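Carbohydrate binding protein, putative, cpb33A (Cellvibrio japonicus, PDB 5FJQ) is a copper-dependent lytic polysaccharide monooxygenase important for efficient use of chitin, represented here by its AA10 domain. Local coordinates at residues V49-H53 with I158-W163; N96-T102 with A134-S140. All blocks are in the same frame, centred on the assembly; numbering follows the deposited sequence.

Contact 1 of 2, residues V49-H53 with I158-W163; sequences VRDNH and IWQRDW
Q160 reaches out from the end of strand 152-161 and lays its amide against the backbone of V49-H53, one end of the group for each of two peptide units. Its NE2 donates to V49 O at 3.0 Å, arriving from above the carbonyl plane, while its OE1 accepts from D51 N at 2.7 Å. The second hydrogen of NE2 goes to R161 O, exactly in the amide plane and nearly straight (174°), and these three bonds together fix the rotation of the carboxamide. The chain gets there by leaving anti to the backbone N and then bending at chi2 (69°), which swings the amide across to the loop.

H53 lies beside this amide, its ring plane turned 25° from it, with CE1 3.2 Å from Q160 OE1. Over one ring face sits the methyl CG2 of I158, 3.7 Å from the H53 ring centroid, a CH-pi contact between two side chains that approach from opposite directions. Both ring nitrogens are used: ND1 meets the hydroxyl of Y172 and NE2 that of Y104.

This is the immunoglobulin-like beta-sandwich of the LPMO fold, where the loop between strand 45-47 and helix 53-56 folds over the end of strand 152-161.

Toward solvent, W163 offers one face of its indole to R50. The two side chains cross at about a right angle, with R50 CB, CG and CD along that face. R50 CD stands 3.6 Å from the centroid of the W163 five-membered ring in a CH-pi contact; the guanidinium lies farther off and adds at most a weak cation-pi attraction. At the far rim of the indole, W163 CH2 comes 3.9 Å from D51 CB. The D51 carboxylate looks elsewhere, with OD1 held by Y104 and R106.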
loop_
_atom_site.group_PDB
_atom_site.type_symbol
_atom_site.label_atom_id
_atom_site.label_comp_id
_atom_site.label_asym_id
_atom_site.label_seq_id
_atom_site.Cartn_x
_atom_site.Cartn_y
_atom_site.Cartn_z
ATOM N N VAL A 49 -4.012 5.838 15.242
ATOM C CA VAL A 49 -5.179 5.513 14.413
ATOM C C VAL A 49 -5.911 4.305 14.983
ATOM O O VAL A 49 -5.294 3.340 15.397
ATOM C CB VAL A 49 -4.827 5.278 12.941
ATOM C CG1 VAL A 49 -6.095 5.207 12.103
ATOM C CG2 VAL A 49 -3.971 6.394 12.379
ATOM N N ARG A 50 -7.243 4.396 15.055
ATOM C CA ARG A 50 -8.086 3.346 15.626
ATOM C C ARG A 50 -9.249 3.103 14.650
ATOM O O ARG A 50 -10.376 3.669 14.833
ATOM C CB ARG A 50 -8.575 3.739 17.035
ATOM C CG ARG A 50 -7.458 4.094 18.051
ATOM C CD ARG A 50 -7.910 3.984 19.487
ATOM N NE ARG A 50 -8.710 5.156 19.830
ATOM C CZ ARG A 50 -10.039 5.212 19.778
ATOM N NH1 ARG A 50 -10.793 4.151 19.427
ATOM N NH2 ARG A 50 -10.642 6.349 20.116
ATOM N N ASP A 51 -8.933 2.415 13.543
ATOM C CA ASP A 51 -9.888 2.088 12.473
ATOM C C ASP A 51 -10.622 3.343 11.875
ATOM O O ASP A 51 -11.832 3.333 11.594
ATOM C CB ASP A 51 -10.831 1.030 13.073
ATOM C CG ASP A 51 -11.802 0.483 12.083
ATOM O OD1 ASP A 51 -11.399 0.191 10.945
ATOM O OD2 ASP A 51 -12.974 0.412 12.469
ATOM N N ASN A 52 -9.891 4.481 11.833
ATOM C CA ASN A 52 -10.451 5.742 11.357
ATOM C C ASN A 52 -9.414 6.444 10.492
ATOM O O ASN A 52 -9.057 7.616 10.711
ATOM C CB ASN A 52 -10.860 6.614 12.531
ATOM C CG ASN A 52 -9.803 6.663 13.615
ATOM O OD1 ASN A 52 -8.692 6.078 13.462
ATOM N ND2 ASN A 52 -10.138 7.312 14.728
ATOM N N HIS A 53 -8.868 5.670 9.563
ATOM C CA HIS A 53 -7.731 6.067 8.736
ATOM C C HIS A 53 -8.000 7.288 7.911
ATOM O O HIS A 53 -7.083 8.068 7.619
ATOM C CB HIS A 53 -7.379 4.922 7.760
ATOM C CG HIS A 53 -7.402 3.584 8.378
ATOM N ND1 HIS A 53 -6.392 3.127 9.198
ATOM C CD2 HIS A 53 -8.297 2.571 8.273
ATOM C CE1 HIS A 53 -6.688 1.908 9.605
ATOM N NE2 HIS A 53 -7.819 1.533 9.035
ATOM N N ILE A 158 -3.963 -2.167 4.326
ATOM C CA ILE A 158 -3.861 -1.376 5.517
ATOM C C ILE A 158 -3.731 -2.322 6.675
ATOM O O ILE A 158 -4.509 -3.318 6.818
ATOM C CB ILE A 158 -5.166 -0.589 5.829
ATOM C CG1 ILE A 158 -5.512 0.408 4.728
ATOM C CG2 ILE A 158 -5.064 0.087 7.203
ATOM C CD1 ILE A 158 -6.662 1.353 5.101
ATOM N N TRP A 159 -2.733 -2.044 7.496
ATOM C CA TRP A 159 -2.463 -2.830 8.693
ATOM C C TRP A 159 -2.846 -2.040 9.910
ATOM O O TRP A 159 -2.191 -1.000 10.209
ATOM C CB TRP A 159 -0.961 -3.218 8.731
ATOM C CG TRP A 159 -0.587 -3.992 9.949
ATOM C CD1 TRP A 159 -1.437 -4.596 10.841
ATOM C CD2 TRP A 159 0.754 -4.283 10.410
ATOM N NE1 TRP A 159 -0.699 -5.232 11.855
ATOM C CE2 TRP A 159 0.633 -5.019 11.625
ATOM C CE3 TRP A 159 2.024 -3.898 9.977
ATOM C CZ2 TRP A 159 1.744 -5.465 12.357
ATOM C CZ3 TRP A 159 3.165 -4.373 10.702
ATOM C CH2 TRP A 159 3.000 -5.117 11.897
ATOM N N GLN A 160 -3.879 -2.520 10.616
ATOM C CA GLN A 160 -4.350 -1.875 11.845
ATOM C C GLN A 160 -3.798 -2.709 13.048
ATOM O O GLN A 160 -4.159 -3.881 13.237
ATOM C CB GLN A 160 -5.919 -1.686 11.875
ATOM C CG GLN A 160 -6.492 -1.114 13.185
ATOM C CD GLN A 160 -6.137 0.322 13.431
ATOM O OE1 GLN A 160 -6.651 1.257 12.750
ATOM N NE2 GLN A 160 -5.323 0.539 14.455
ATOM N N ARG A 161 -2.859 -2.074 13.767
ATOM C CA ARG A 161 -2.259 -2.563 15.014
ATOM C C ARG A 161 -3.377 -2.566 16.081
ATOM O O ARG A 161 -4.224 -1.646 16.121
ATOM C CB ARG A 161 -1.083 -1.652 15.410
ATOM C CG ARG A 161 -0.396 -2.001 16.734
ATOM C CD ARG A 161 0.903 -1.231 16.860
ATOM N NE ARG A 161 1.684 -1.652 18.030
ATOM C CZ ARG A 161 2.674 -0.920 18.550
ATOM N NH1 ARG A 161 2.984 0.231 17.971
ATOM N NH2 ARG A 161 3.346 -1.320 19.629
ATOM N N ASP A 162 -3.421 -3.601 16.919
ATOM C CA ASP A 162 -4.549 -3.758 17.849
ATOM C C ASP A 162 -4.452 -2.815 19.039
ATOM O O ASP A 162 -3.643 -3.054 19.932
ATOM C CB ASP A 162 -4.607 -5.189 18.348
ATOM C CG ASP A 162 -5.889 -5.476 19.057
ATOM O OD1 ASP A 162 -6.375 -4.624 19.794
ATOM O OD2 ASP A 162 -6.425 -6.554 18.833
ATOM N N TRP A 163 -5.280 -1.751 19.069
ATOM C CA TRP A 163 -5.052 -0.731 20.082
ATOM C C TRP A 163 -5.574 -1.181 21.462
ATOM O O TRP A 163 -5.243 -0.566 22.484
ATOM C CB TRP A 163 -5.676 0.611 19.695
ATOM C CG TRP A 163 -7.125 0.514 19.629
ATOM C CD1 TRP A 163 -8.017 0.649 20.664
ATOM C CD2 TRP A 163 -7.896 0.183 18.465
ATOM N NE1 TRP A 163 -9.315 0.438 20.212
ATOM C CE2 TRP A 163 -9.272 0.154 18.867
ATOM C CE3 TRP A 163 -7.566 -0.092 17.116
ATOM C CZ2 TRP A 163 -10.307 -0.113 17.960
ATOM C CZ3 TRP A 163 -8.583 -0.363 16.222
ATOM C CH2 TRP A 163 -9.951 -0.365 16.641
#

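Contact 2 of 2, residues N96-T102 with A134-S140; sequences NTAAHKT and ADQEWVS. With CU (copper (II) ion), chain D.
N96 and W138 open the set of direct hydrogen bonds: N96 N donates to W138 O, and the side chain of the same asparagine completes the grip. Its ND2 spends one hydrogen on E137 O at 3.0 Å, close to straight (166°), and another on S140 OG at 3.1 Å, with both acceptors lying near the amide plane, so the carboxamide is fixed in rotation. S140 OG in turn donates to E137 OE1. At the opposite end of the contact T102 and A134 form a single antiparallel bridge, a hydrogen-bonded pair with N-H...O bonds in both directions.

Water carries the middle. One molecule accepts from H100 N and from E137 N, linking the two backbones; a second lies within hydrogen-bonding distance of T102 OG1, D135 O and E137 OE1. T102 OG1 also pairs with W159 NE1.

K101 combines a hydrogen bond and a salt bridge. Bent at chi2 and chi4 (-84°), its chain brings NZ to Q136 OE1 at 2.7 Å, and D135 OD1 lies alongside in a longer salt bridge of 3.5 Å. That carboxylate has a second partner in R165.

Apolar contact centres on A99, whose CB packs against Q136 CB at 3.4 Å and also lies over one face of the W138 indole. The edge of that indole meets carbonyl oxygens instead: T97 O and N96 O lie near its plane, with W138 CZ3 3.4 Å from T97 O.

On the side of segment 96-102 facing away from 134-140, H100 NE2 binds the copper(II) ion at 1.9 Å. H1 binds it too, and the two histidines make up the histidine brace, the copper site characteristic of lytic polysaccharide monooxygenases; H100, one half of the brace, sits on the loop 96-102 that segment 134-140 backs.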
loop_
_atom_site.group_PDB
_atom_site.type_symbol
_atom_site.label_atom_id
_atom_site.label_comp_id
_atom_site.label_asym_id
_atom_site.label_seq_id
_atom_site.Cartn_x
_atom_site.Cartn_y
_atom_site.Cartn_z
ATOM N N ASN A 96 7.099 -7.910 7.961
ATOM C CA ASN A 96 7.100 -7.102 9.125
ATOM C C ASN A 96 8.487 -6.981 9.746
ATOM O O ASN A 96 9.084 -7.986 10.104
ATOM C CB ASN A 96 6.065 -7.660 10.110
ATOM C CG ASN A 96 4.694 -7.693 9.487
ATOM O OD1 ASN A 96 4.478 -6.993 8.498
ATOM N ND2 ASN A 96 3.825 -8.602 9.948
ATOM N N THR A 97 8.991 -5.759 9.874
ATOM C CA THR A 97 10.303 -5.569 10.519
ATOM C C THR A 97 10.144 -5.576 12.010
ATOM O O THR A 97 11.064 -5.957 12.727
ATOM C CB THR A 97 10.971 -4.264 10.049
ATOM O OG1 THR A 97 10.167 -3.108 10.466
ATOM C CG2 THR A 97 11.207 -4.365 8.515
ATOM N N ALA A 98 9.008 -5.048 12.497
ATOM C CA ALA A 98 8.686 -5.159 13.892
ATOM C C ALA A 98 7.245 -5.652 13.983
ATOM O O ALA A 98 6.328 -4.906 13.644
ATOM C CB ALA A 98 8.853 -3.806 14.591
ATOM N N ALA A 99 7.047 -6.848 14.527
ATOM C CA ALA A 99 5.701 -7.421 14.725
ATOM C C ALA A 99 4.833 -6.625 15.715
ATOM O O ALA A 99 5.356 -5.924 16.572
ATOM C CB ALA A 99 5.822 -8.845 15.172
ATOM N N HIS A 100 3.509 -6.723 15.570
ATOM C CA HIS A 100 2.581 -6.071 16.459
ATOM C C HIS A 100 1.346 -6.972 16.600
ATOM O O HIS A 100 1.117 -7.868 15.746
ATOM C CB HIS A 100 2.202 -4.685 15.954
ATOM C CG HIS A 100 3.347 -3.713 15.896
ATOM N ND1 HIS A 100 4.159 -3.463 16.976
ATOM C CD2 HIS A 100 3.814 -2.936 14.890
ATOM C CE1 HIS A 100 5.059 -2.538 16.655
ATOM N NE2 HIS A 100 4.886 -2.225 15.384
ATOM N N LYS A 101 0.569 -6.760 17.684
ATOM C CA LYS A 101 -0.750 -7.401 17.811
ATOM C C LYS A 101 -1.611 -6.663 16.793
ATOM O O LYS A 101 -1.436 -5.485 16.614
ATOM C CB LYS A 101 -1.313 -7.312 19.239
ATOM C CG LYS A 101 -0.338 -7.765 20.306
ATOM C CD LYS A 101 -1.053 -8.387 21.488
ATOM C CE LYS A 101 -0.159 -9.355 22.269
ATOM N NZ LYS A 101 -0.151 -10.721 21.654
ATOM N N THR A 102 -2.465 -7.398 16.078
ATOM C CA THR A 102 -3.168 -6.916 14.854
ATOM C C THR A 102 -4.674 -6.991 15.076
ATOM O O THR A 102 -5.204 -8.054 15.447
ATOM C CB THR A 102 -2.792 -7.795 13.630
ATOM O OG1 THR A 102 -1.390 -7.624 13.372
ATOM C CG2 THR A 102 -3.565 -7.423 12.384
ATOM N N ALA A 134 -4.873 -10.782 14.676
ATOM C CA ALA A 134 -3.764 -11.744 14.721
ATOM C C ALA A 134 -2.894 -11.444 15.909
ATOM O O ALA A 134 -2.846 -10.285 16.356
ATOM C CB ALA A 134 -2.910 -11.641 13.447
ATOM N N ASP A 135 -2.136 -12.443 16.369
ATOM C CA ASP A 135 -0.983 -12.085 17.212
ATOM C C ASP A 135 0.202 -11.599 16.348
ATOM O O ASP A 135 0.038 -11.345 15.135
ATOM C CB ASP A 135 -0.603 -13.198 18.169
ATOM C CG ASP A 135 -1.760 -13.581 19.087
ATOM O OD1 ASP A 135 -2.326 -12.679 19.738
ATOM O OD2 ASP A 135 -2.145 -14.792 19.096
ATOM N N GLN A 136 1.370 -11.439 16.977
ATOM C CA GLN A 136 2.523 -10.878 16.269
ATOM C C GLN A 136 2.952 -11.885 15.270
ATOM O O GLN A 136 2.840 -13.033 15.553
ATOM C CB GLN A 136 3.661 -10.551 17.215
ATOM C CG GLN A 136 3.258 -9.542 18.268
ATOM C CD GLN A 136 3.058 -10.200 19.620
ATOM O OE1 GLN A 136 1.984 -10.751 19.960
ATOM N NE2 GLN A 136 4.131 -10.196 20.390
ATOM N N GLU A 137 3.374 -11.433 14.101
ATOM C CA GLU A 137 3.742 -12.253 13.003
ATOM C C GLU A 137 4.906 -11.584 12.366
ATOM O O GLU A 137 4.839 -10.430 12.084
ATOM C CB GLU A 137 2.635 -12.246 11.980
ATOM C CG GLU A 137 1.487 -13.177 12.375
ATOM C CD GLU A 137 0.325 -13.020 11.440
ATOM O OE1 GLU A 137 -0.105 -11.862 11.158
ATOM O OE2 GLU A 137 -0.166 -14.070 11.009
ATOM N N TRP A 138 5.981 -12.319 12.142
ATOM C CA TRP A 138 7.046 -11.765 11.374
ATOM C C TRP A 138 6.676 -11.606 9.923
ATOM O O TRP A 138 7.199 -10.721 9.217
ATOM C CB TRP A 138 8.293 -12.650 11.543
ATOM C CG TRP A 138 8.876 -12.518 12.935
ATOM C CD1 TRP A 138 8.952 -13.494 13.902
ATOM C CD2 TRP A 138 9.427 -11.316 13.520
ATOM N NE1 TRP A 138 9.544 -12.976 15.038
ATOM C CE2 TRP A 138 9.843 -11.646 14.832
ATOM C CE3 TRP A 138 9.622 -9.989 13.051
ATOM C CZ2 TRP A 138 10.456 -10.694 15.687
ATOM C CZ3 TRP A 138 10.220 -9.050 13.894
ATOM C CH2 TRP A 138 10.629 -9.406 15.199
ATOM N N VAL A 139 5.822 -12.516 9.444
ATOM C CA VAL A 139 5.380 -12.470 8.083
ATOM C C VAL A 139 3.877 -12.696 8.117
ATOM O O VAL A 139 3.382 -13.566 8.847
ATOM C CB VAL A 139 6.027 -13.537 7.181
ATOM C CG1 VAL A 139 5.537 -13.304 5.762
ATOM C CG2 VAL A 139 7.564 -13.445 7.190
ATOM N N SER A 140 3.150 -11.894 7.374
ATOM C CA SER A 140 1.687 -11.926 7.435
ATOM C C SER A 140 1.204 -12.209 6.033
ATOM O O SER A 140 1.468 -11.453 5.120
ATOM C CB SER A 140 1.142 -10.558 7.948
ATOM O OG SER A 140 1.341 -10.373 9.305
HETATM CU CU CU D . 5.773 -1.096 14.129
HETATM O O HOH W 1 2.680 -8.492 13.402
HETATM O O HOH W 2 0.124 -9.805 12.961
#

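In the fold
Contact 2 is nested within the chain loop that contact 1 closes, and their centres are about 14 Å apart. They meet along strand 152-161 and the turn after it: D162 N lies 2.8 Å from K101 O, probably hydrogen-bonded. R161 bridges the two by packing, its NE 3.2 Å from H100 ND1, the nitrogen of that ring not on the metal. Contact 2 holds the copper ligand H100, whereas contact 1 lies farther off, the side chain of Q160 being about 11 Å from the copper and about 9 Å from the side chain of H100.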